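Local structure of PpBBE-like 1 D396N (Physcomitrella patens subsp. patens, 6EO5) at residues A[49-54]-A[94-99]; A[168-173]-A[192-197]; A[227-232]-A[288-293]. The protein oxidises cellobiose, acting as a flavin-dependent oxidase of the berberine bridge enzyme-like group that carries a bi-covalently attached FAD. All blocks are in the same frame, centred on the assembly; numbering follows the deposited sequence.

The three contacts follow one another along the chain, each closing before the next opens. Contact 1 pairs two neighbouring strands of the four-stranded mixed sheet, and contact 2 lays helix 191-200 against strand 170-176 of a separate antiparallel sheet; their centres are 24 Å apart. The side chain of Met-99 in contact 1 comes within about 4 Å of the bound FAD, that of Ile-197 in contact 2 within about 8 Å. Contact 3 sets a loop against strand 222-230 of the seven-stranded antiparallel sheet, across the chain's centre, 47 Å from contact 1 and 42 Å from contact 2, centre to centre. This division is consistent with the VAO-type architecture, in which a flavin-binding part adjoins a substrate domain built on a large antiparallel sheet.

Contact 1: residues A[49-54]-A[94-99]; sequences SAFVFP and VLVVDM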
loop_
_atom_site.group_PDB
_atom_site.type_symbol
_atom_site.label_atom_id
_atom_site.label_comp_id
_atom_site.label_asym_id
_atom_site.label_seq_id
_atom_site.Cartn_x
_atom_site.Cartn_y
_atom_site.Cartn_z
ATOM N N SER A 49 -0.009 -10.484 -22.844
ATOM C CA SER A 49 0.394 -11.569 -23.741
ATOM C C SER A 49 0.172 -12.918 -23.077
ATOM O O SER A 49 -0.371 -13.847 -23.684
ATOM C CB SER A 49 1.871 -11.450 -24.133
ATOM O OG SER A 49 2.233 -10.145 -24.523
ATOM N N ALA A 50 0.607 -13.048 -21.828
ATOM C CA ALA A 50 0.495 -14.315 -21.123
ATOM C C ALA A 50 0.691 -14.087 -19.633
ATOM O O ALA A 50 1.268 -13.083 -19.206
ATOM C CB ALA A 50 1.515 -15.334 -21.638
ATOM N N PHE A 51 0.194 -15.044 -18.854
ATOM C CA PHE A 51 0.493 -15.163 -17.436
ATOM C C PHE A 51 1.423 -16.350 -17.245
ATOM O O PHE A 51 1.158 -17.434 -17.769
ATOM C CB PHE A 51 -0.778 -15.371 -16.612
ATOM C CG PHE A 51 -1.743 -14.221 -16.665
ATOM C CD1 PHE A 51 -1.670 -13.197 -15.731
ATOM C CD2 PHE A 51 -2.738 -14.174 -17.635
ATOM C CE1 PHE A 51 -2.556 -12.149 -15.770
ATOM C CE2 PHE A 51 -3.637 -13.123 -17.679
ATOM C CZ PHE A 51 -3.548 -12.107 -16.750
ATOM N N VAL A 52 2.511 -16.145 -16.513
ATOM C CA VAL A 52 3.369 -17.230 -16.064
ATOM C C VAL A 52 3.383 -17.203 -14.543
ATOM O O VAL A 52 3.387 -16.129 -13.932
ATOM C CB VAL A 52 4.795 -17.132 -16.656
ATOM C CG1 VAL A 52 5.433 -15.786 -16.355
ATOM C CG2 VAL A 52 5.665 -18.275 -16.157
ATOM N N PHE A 53 3.355 -18.391 -13.928
ATOM C CA PHE A 53 3.212 -18.554 -12.484
ATOM C C PHE A 53 4.450 -19.259 -11.949
ATOM O O PHE A 53 4.419 -20.472 -11.697
ATOM C CB PHE A 53 1.947 -19.336 -12.147
ATOM C CG PHE A 53 0.680 -18.652 -12.585
ATOM C CD1 PHE A 53 0.262 -18.707 -13.904
ATOM C CD2 PHE A 53 -0.100 -17.955 -11.672
ATOM C CE1 PHE A 53 -0.908 -18.079 -14.304
ATOM C CE2 PHE A 53 -1.269 -17.324 -12.072
ATOM C CZ PHE A 53 -1.672 -17.389 -13.388
ATOM N N PRO A 54 5.560 -18.539 -11.770
ATOM C CA PRO A 54 6.778 -19.185 -11.274
ATOM C C PRO A 54 6.567 -19.751 -9.885
ATOM O O PRO A 54 5.870 -19.159 -9.055
ATOM C CB PRO A 54 7.812 -18.053 -11.249
ATOM C CG PRO A 54 7.251 -16.980 -12.061
ATOM C CD PRO A 54 5.762 -17.103 -12.015
ATOM N N VAL A 94 1.542 -7.324 -22.164
ATOM C CA VAL A 94 2.687 -7.576 -21.300
ATOM C C VAL A 94 2.678 -9.039 -20.869
ATOM O O VAL A 94 1.658 -9.724 -20.933
ATOM C CB VAL A 94 2.651 -6.601 -20.104
ATOM C CG1 VAL A 94 3.652 -6.960 -19.027
ATOM C CG2 VAL A 94 2.906 -5.190 -20.605
ATOM N N LEU A 95 3.843 -9.549 -20.478
ATOM C CA LEU A 95 3.925 -10.823 -19.769
ATOM C C LEU A 95 3.794 -10.538 -18.280
ATOM O O LEU A 95 4.661 -9.877 -17.690
ATOM C CB LEU A 95 5.236 -11.548 -20.067
ATOM C CG LEU A 95 5.505 -12.817 -19.244
ATOM C CD1 LEU A 95 4.478 -13.901 -19.551
ATOM C CD2 LEU A 95 6.929 -13.329 -19.445
ATOM N N VAL A 96 2.714 -11.024 -17.675
ATOM C CA VAL A 96 2.485 -10.865 -16.241
ATOM C C VAL A 96 3.118 -12.044 -15.522
ATOM O O VAL A 96 2.728 -13.196 -15.734
ATOM C CB VAL A 96 0.987 -10.772 -15.909
ATOM C CG1 VAL A 96 0.794 -10.760 -14.390
ATOM C CG2 VAL A 96 0.348 -9.542 -16.563
ATOM N N VAL A 97 4.081 -11.756 -14.658
ATOM C CA VAL A 97 4.770 -12.779 -13.873
ATOM C C VAL A 97 4.113 -12.804 -12.495
ATOM O O VAL A 97 4.539 -12.121 -11.562
ATOM C CB VAL A 97 6.264 -12.507 -13.794
ATOM C CG1 VAL A 97 6.970 -13.628 -13.023
ATOM C CG2 VAL A 97 6.822 -12.333 -15.191
ATOM N N ASP A 98 3.058 -13.604 -12.362
ATOM C CA ASP A 98 2.328 -13.727 -11.106
ATOM C C ASP A 98 3.147 -14.547 -10.111
ATOM O O ASP A 98 3.432 -15.723 -10.354
ATOM C CB ASP A 98 0.964 -14.363 -11.366
ATOM C CG ASP A 98 0.093 -14.421 -10.127
ATOM O OD1 ASP A 98 0.565 -14.864 -9.057
ATOM O OD2 ASP A 98 -1.083 -14.027 -10.228
ATOM N N MET A 99 3.511 -13.932 -8.986
ATOM C CA MET A 99 4.426 -14.523 -8.020
ATOM C C MET A 99 3.712 -15.333 -6.932
ATOM O O MET A 99 4.276 -15.535 -5.848
ATOM C CB MET A 99 5.285 -13.426 -7.391
ATOM C CG MET A 99 6.185 -12.740 -8.390
ATOM S SD MET A 99 7.441 -13.866 -9.031
ATOM C CE MET A 99 8.584 -13.912 -7.642
#
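Ala-50 and Val-52 join Val-96 and Asp-98 through backbone hydrogen bonds, making strands 50-53 and 95-98 a parallel pair in the mixed sheet of the FAD-binding domain. As in any parallel pair, Val-52 bonds through both N and O to the residues flanking its partner Val-97: Val-52 N donates to Val-96 O (3.1 Å), and its O accepts Asp-98 N. Beta-branched valines suit such extended backbone. Val-52 turns CG1 between its backbone N and carbonyl carbon (chi1 55°), where it meets Leu-95 CD1 at 3.8 Å. Pro-54 lies across Val-97 at about a right angle, its CG 3.5 Å from Val-97 CG1.

On the other face Phe-51 and Val-96 lie side by side, pointing the same way, with Phe-51 CD1 3.6 Å from Val-96 CB. Phe-53 CE2 meets Asp-98 CG at 3.8 Å, ring and carboxylate planes 30° apart.

Farther out, Ala-63 of helix 57-70 packs on both Val-52 and Leu-95, and strand 95-98 leads to Met-99, beside the flavin cofactor. The buried acid of Asp-98 is satisfied at both oxygens: OD1 accepts Glu-100 N, and OD2 forms a salt bridge with Arg-77 NH1 of strand 74-77.

Contact 2: residues A[168-173]-A[192-197]; sequences DNILEV and DLYFAI
Tyr-194 carries its CG anti to the backbone N (chi1 -178°), and Ile-197, one helical turn later, sets CG1 between its backbone N and carbonyl carbon (chi1 65°); from these starting points one side chain reaches the backbone of strand 170-173 and the other its side chains. The arrangement is a helix packed on a sheet: strand 170-176 belongs to the antiparallel sheet of the FAD-binding part, and helix 191-200 covers it. The strand carries a classic beta bulge, where Leu-171 and Glu-172 together stand opposite the single residue Thr-212 of strand 207-217. The bulge matters here: the CB atoms of Leu-171 and Glu-172 both point away from the helix, while those of Ile-170 and Val-173, on either side of them, both point toward it.

Tyrosine suits its place by offering a flat apolar ring carrying a hydroxyl at its far end. Tyr-194 OH donates to Ile-170 O at 2.6 Å, the acceptor lying at the ring's edge near its plane and the donor tilted 18° from the carbonyl plane. The two side chains slide past each other in opposite directions, with Tyr-194 CE1 lying 4.1 Å from Ile-170 CG2.

Branched aliphatic side chains pack beside the ring. Val-173 and Ile-197 meet tip to tip, and Phe-211 of strand 207-217 touches Ile-170 and Val-173. The FAD is about 8 Å from the side chain of Ile-197, whose CD1 rests 3.6 Å from Val-173 CG1 and 3.7 Å from Ile-170 CG2.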
loop_
_atom_site.group_PDB
_atom_site.type_symbol
_atom_site.label_atom_id
_atom_site.label_comp_id
_atom_site.label_asym_id
_atom_site.label_seq_id
_atom_site.Cartn_x
_atom_site.Cartn_y
_atom_site.Cartn_z
ATOM N N ASP A 168 10.024 0.351 5.983
ATOM C CA ASP A 168 11.035 0.623 6.995
ATOM C C ASP A 168 11.558 -0.640 7.663
ATOM O O ASP A 168 12.555 -0.570 8.396
ATOM C CB ASP A 168 10.461 1.542 8.076
ATOM C CG ASP A 168 10.338 2.986 7.630
ATOM O OD1 ASP A 168 11.195 3.438 6.842
ATOM O OD2 ASP A 168 9.391 3.668 8.094
ATOM N N ASN A 169 10.892 -1.777 7.474
ATOM C CA ASN A 169 11.259 -3.018 8.136
ATOM C C ASN A 169 11.813 -4.045 7.161
ATOM O O ASN A 169 12.070 -5.190 7.552
ATOM C CB ASN A 169 10.058 -3.589 8.892
ATOM C CG ASN A 169 9.740 -2.806 10.143
ATOM O OD1 ASN A 169 10.356 -3.019 11.179
ATOM N ND2 ASN A 169 8.778 -1.886 10.054
ATOM N N ILE A 170 11.965 -3.670 5.893
ATOM C CA ILE A 170 12.712 -4.487 4.952
ATOM C C ILE A 170 14.176 -4.461 5.371
ATOM O O ILE A 170 14.824 -3.407 5.359
ATOM C CB ILE A 170 12.526 -3.984 3.515
ATOM C CG1 ILE A 170 11.064 -4.125 3.071
ATOM C CG2 ILE A 170 13.477 -4.707 2.577
ATOM C CD1 ILE A 170 10.766 -3.539 1.681
ATOM N N LEU A 171 14.694 -5.616 5.783
ATOM C CA LEU A 171 16.104 -5.753 6.113
ATOM C C LEU A 171 16.926 -6.214 4.920
ATOM O O LEU A 171 18.141 -5.962 4.882
ATOM C CB LEU A 171 16.287 -6.746 7.269
ATOM C CG LEU A 171 15.978 -6.321 8.704
ATOM C CD1 LEU A 171 15.875 -7.537 9.574
ATOM C CD2 LEU A 171 17.073 -5.414 9.230
ATOM N N GLU A 172 16.279 -6.852 3.942
ATOM C CA GLU A 172 16.946 -7.419 2.786
ATOM C C GLU A 172 15.896 -7.921 1.803
ATOM O O GLU A 172 14.832 -8.392 2.209
ATOM C CB GLU A 172 17.873 -8.564 3.203
ATOM C CG GLU A 172 18.663 -9.179 2.071
ATOM C CD GLU A 172 19.285 -10.516 2.437
ATOM O OE1 GLU A 172 20.344 -10.517 3.107
ATOM O OE2 GLU A 172 18.706 -11.566 2.055
ATOM N N VAL A 173 16.202 -7.810 0.507
ATOM C CA VAL A 173 15.418 -8.444 -0.546
ATOM C C VAL A 173 16.345 -9.275 -1.418
ATOM O O VAL A 173 17.560 -9.067 -1.456
ATOM C CB VAL A 173 14.658 -7.437 -1.450
ATOM C CG1 VAL A 173 13.543 -6.756 -0.694
ATOM C CG2 VAL A 173 15.617 -6.423 -2.041
ATOM N N ASP A 192 22.762 0.635 -3.050
ATOM C CA ASP A 192 21.981 1.483 -3.953
ATOM C C ASP A 192 20.640 0.835 -4.287
ATOM O O ASP A 192 19.583 1.464 -4.166
ATOM C CB ASP A 192 22.784 1.777 -5.233
ATOM C CG ASP A 192 23.357 0.509 -5.900
ATOM O OD1 ASP A 192 23.667 -0.478 -5.196
ATOM O OD2 ASP A 192 23.511 0.501 -7.135
ATOM N N LEU A 193 20.671 -0.432 -4.702
ATOM C CA LEU A 193 19.440 -1.177 -4.934
ATOM C C LEU A 193 18.605 -1.266 -3.661
ATOM O O LEU A 193 17.368 -1.219 -3.710
ATOM C CB LEU A 193 19.789 -2.565 -5.461
ATOM C CG LEU A 193 18.659 -3.426 -5.995
ATOM C CD1 LEU A 193 17.961 -2.717 -7.120
ATOM C CD2 LEU A 193 19.233 -4.739 -6.467
ATOM N N TYR A 194 19.268 -1.377 -2.506
ATOM C CA TYR A 194 18.545 -1.474 -1.247
ATOM C C TYR A 194 17.830 -0.164 -0.929
ATOM O O TYR A 194 16.697 -0.170 -0.444
ATOM C CB TYR A 194 19.512 -1.881 -0.128
ATOM C CG TYR A 194 18.887 -2.074 1.240
ATOM C CD1 TYR A 194 17.862 -2.997 1.447
ATOM C CD2 TYR A 194 19.346 -1.346 2.337
ATOM C CE1 TYR A 194 17.301 -3.176 2.714
ATOM C CE2 TYR A 194 18.800 -1.519 3.602
ATOM C CZ TYR A 194 17.778 -2.427 3.781
ATOM O OH TYR A 194 17.245 -2.570 5.039
ATOM N N PHE A 195 18.474 0.967 -1.209
ATOM C CA PHE A 195 17.811 2.266 -1.087
ATOM C C PHE A 195 16.584 2.354 -1.994
ATOM O O PHE A 195 15.504 2.786 -1.566
ATOM C CB PHE A 195 18.818 3.366 -1.415
ATOM C CG PHE A 195 18.244 4.737 -1.465
ATOM C CD1 PHE A 195 17.643 5.214 -2.627
ATOM C CD2 PHE A 195 18.365 5.584 -0.382
ATOM C CE1 PHE A 195 17.134 6.491 -2.694
ATOM C CE2 PHE A 195 17.855 6.874 -0.439
ATOM C CZ PHE A 195 17.238 7.325 -1.598
ATOM N N ALA A 196 16.729 1.936 -3.252
ATOM C CA ALA A 196 15.654 2.118 -4.222
ATOM C C ALA A 196 14.408 1.312 -3.862
ATOM O O ALA A 196 13.282 1.797 -4.047
ATOM C CB ALA A 196 16.141 1.742 -5.623
ATOM N N ILE A 197 14.575 0.075 -3.377
ATOM C CA ILE A 197 13.412 -0.800 -3.231
ATOM C C ILE A 197 12.586 -0.436 -1.999
ATOM O O ILE A 197 11.421 -0.841 -1.903
ATOM C CB ILE A 197 13.808 -2.294 -3.205
ATOM C CG1 ILE A 197 14.643 -2.635 -1.969
ATOM C CG2 ILE A 197 14.551 -2.710 -4.470
ATOM C CD1 ILE A 197 13.811 -3.142 -0.782
#

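Contact 3: residues A[227-232]-A[288-293]; sequences YRWNDK and SAAPNP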
loop_
_atom_site.group_PDB
_atom_site.type_symbol
_atom_site.label_atom_id
_atom_site.label_comp_id
_atom_site.label_asym_id
_atom_site.label_seq_id
_atom_site.Cartn_x
_atom_site.Cartn_y
_atom_site.Cartn_z
ATOM N N TYR A 227 -15.012 5.774 16.716
ATOM C CA TYR A 227 -16.067 6.727 17.038
ATOM C C TYR A 227 -16.655 7.209 15.723
ATOM O O TYR A 227 -15.932 7.748 14.879
ATOM C CB TYR A 227 -15.530 7.896 17.872
ATOM C CG TYR A 227 -14.698 7.441 19.052
ATOM C CD1 TYR A 227 -15.289 6.816 20.148
ATOM C CD2 TYR A 227 -13.321 7.607 19.063
ATOM C CE1 TYR A 227 -14.533 6.382 21.220
ATOM C CE2 TYR A 227 -12.555 7.177 20.138
ATOM C CZ TYR A 227 -13.172 6.564 21.215
ATOM O OH TYR A 227 -12.423 6.136 22.289
ATOM N N ARG A 228 -17.966 7.028 15.560
ATOM C CA ARG A 228 -18.636 7.130 14.273
ATOM C C ARG A 228 -19.820 8.088 14.367
ATOM O O ARG A 228 -20.481 8.167 15.406
ATOM C CB ARG A 228 -19.084 5.723 13.836
ATOM C CG ARG A 228 -19.695 5.647 12.486
ATOM C CD ARG A 228 -19.722 4.212 11.980
ATOM N NE ARG A 228 -20.384 4.164 10.672
ATOM C CZ ARG A 228 -20.339 3.128 9.839
ATOM N NH1 ARG A 228 -19.646 2.034 10.163
ATOM N NH2 ARG A 228 -20.983 3.197 8.675
ATOM N N TRP A 229 -20.073 8.831 13.285
ATOM C CA TRP A 229 -21.210 9.745 13.177
ATOM C C TRP A 229 -21.844 9.617 11.799
ATOM O O TRP A 229 -21.216 9.161 10.841
ATOM C CB TRP A 229 -20.834 11.220 13.341
ATOM C CG TRP A 229 -20.376 11.685 14.671
ATOM C CD1 TRP A 229 -21.114 12.368 15.602
ATOM C CD2 TRP A 229 -19.050 11.586 15.204
ATOM N NE1 TRP A 229 -20.335 12.672 16.689
ATOM C CE2 TRP A 229 -19.065 12.205 16.473
ATOM C CE3 TRP A 229 -17.859 11.020 14.742
ATOM C CZ2 TRP A 229 -17.935 12.280 17.277
ATOM C CZ3 TRP A 229 -16.739 11.090 15.545
ATOM C CH2 TRP A 229 -16.785 11.714 16.802
ATOM N N ASN A 230 -23.093 10.076 11.698
ATOM C CA ASN A 230 -23.819 10.084 10.435
ATOM C C ASN A 230 -24.643 11.367 10.419
ATOM O O ASN A 230 -25.828 11.379 10.751
ATOM C CB ASN A 230 -24.690 8.851 10.257
ATOM C CG ASN A 230 -25.318 8.782 8.867
ATOM O OD1 ASN A 230 -24.909 9.497 7.940
ATOM N ND2 ASN A 230 -26.313 7.921 8.716
ATOM N N ASP A 231 -23.992 12.452 10.018
ATOM C CA ASP A 231 -24.558 13.786 10.100
ATOM C C ASP A 231 -23.688 14.722 9.271
ATOM O O ASP A 231 -22.544 15.000 9.643
ATOM C CB ASP A 231 -24.628 14.237 11.559
ATOM C CG ASP A 231 -25.404 15.531 11.748
ATOM O OD1 ASP A 231 -25.652 16.264 10.763
ATOM O OD2 ASP A 231 -25.756 15.824 12.915
ATOM N N LYS A 232 -24.206 15.194 8.135
ATOM C CA LYS A 232 -23.441 16.108 7.293
ATOM C C LYS A 232 -23.007 17.362 8.042
ATOM O O LYS A 232 -22.041 18.011 7.627
ATOM C CB LYS A 232 -24.265 16.500 6.066
ATOM C CG LYS A 232 -23.882 15.774 4.785
ATOM C CD LYS A 232 -25.118 15.497 3.928
ATOM C CE LYS A 232 -24.740 15.241 2.473
ATOM N NZ LYS A 232 -25.889 14.719 1.669
ATOM N N SER A 288 -13.723 17.766 21.590
ATOM C CA SER A 288 -13.988 18.773 20.567
ATOM C C SER A 288 -14.784 18.263 19.377
ATOM O O SER A 288 -15.294 19.083 18.601
ATOM C CB SER A 288 -12.681 19.379 20.066
ATOM O OG SER A 288 -12.181 20.287 21.025
ATOM N N ALA A 289 -14.899 16.949 19.204
ATOM C CA ALA A 289 -15.807 16.429 18.195
ATOM C C ALA A 289 -17.248 16.687 18.618
ATOM O O ALA A 289 -17.528 17.175 19.715
ATOM C CB ALA A 289 -15.586 14.935 17.965
ATOM N N ALA A 290 -18.170 16.359 17.726
ATOM C CA ALA A 290 -19.567 16.558 18.016
ATOM C C ALA A 290 -20.029 15.564 19.084
ATOM O O ALA A 290 -19.409 14.514 19.296
ATOM C CB ALA A 290 -20.387 16.404 16.745
ATOM N N PRO A 291 -21.106 15.889 19.790
ATOM C CA PRO A 291 -21.610 14.979 20.819
ATOM C C PRO A 291 -22.145 13.689 20.223
ATOM O O PRO A 291 -22.457 13.597 19.035
ATOM C CB PRO A 291 -22.729 15.789 21.482
ATOM C CG PRO A 291 -23.101 16.823 20.455
ATOM C CD PRO A 291 -21.823 17.173 19.799
ATOM N N ASN A 292 -22.242 12.680 21.084
ATOM C CA ASN A 292 -22.945 11.430 20.806
ATOM C C ASN A 292 -22.353 10.569 19.701
ATOM O O ASN A 292 -23.113 10.045 18.879
ATOM C CB ASN A 292 -24.403 11.713 20.440
ATOM C CG ASN A 292 -25.186 12.248 21.600
ATOM O OD1 ASN A 292 -25.024 11.782 22.737
ATOM N ND2 ASN A 292 -26.036 13.246 21.336
ATOM N N PRO A 293 -21.046 10.354 19.651
ATOM C CA PRO A 293 -20.531 9.368 18.709
ATOM C C PRO A 293 -20.990 7.972 19.082
ATOM O O PRO A 293 -21.140 7.635 20.256
ATOM C CB PRO A 293 -19.015 9.502 18.857
ATOM C CG PRO A 293 -18.845 9.906 20.262
ATOM C CD PRO A 293 -19.958 10.894 20.482
#
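Trp-229 and Pro-293 form the tight part of this contact, side by side and pointing the same way. Segment 288-293 is the loop joining helix 279-288 to strand 294-300, folded over the Trp-229 indole of the adjacent strand 222-230. Trp-229 CG lies anti to the carbonyl carbon, beside the backbone N (chi1 -68°), on the way to the loop. Pro-293 CB sits over one indole face, 3.7 Å from the centroid of the six-membered ring of Trp-229 and 26° off its normal, a CH-pi contact displaced toward the rim. Proline suits this place because its rigid, apolar methylenes can lie against an aromatic face. Ala-289 CB comes within 3.6 Å of Trp-229 CZ2; a small methyl lets the chain pass near the ring.

NE1 of Trp-229 donates to Pro-291 O at 3.3 Å, with the acceptor near the ring plane but the donor well above the carbonyl plane; a second bond, to Ala-290 O, is weak. One N-H is thus shared between two successive carbonyls.

By contrast, the CB of Arg-228 points away from the loop, and the residue is exposed. Pro-291 and Asn-292, also exposed, bury little surface. Asn-292 has left-handed backbone angles, which asparagine adopts more readily than most residues, where the loop bends before Pro-293.

Phe-285 of helix 279-288 and Asn-238 of helix 235-246 also touch Trp-229. Backbone hydrogen bonds from Arg-228 to Thr-294 and from Trp-229 to Ser-265 place strand 222-230 between strands 294-300 and 264-271 in the seven-stranded antiparallel sheet.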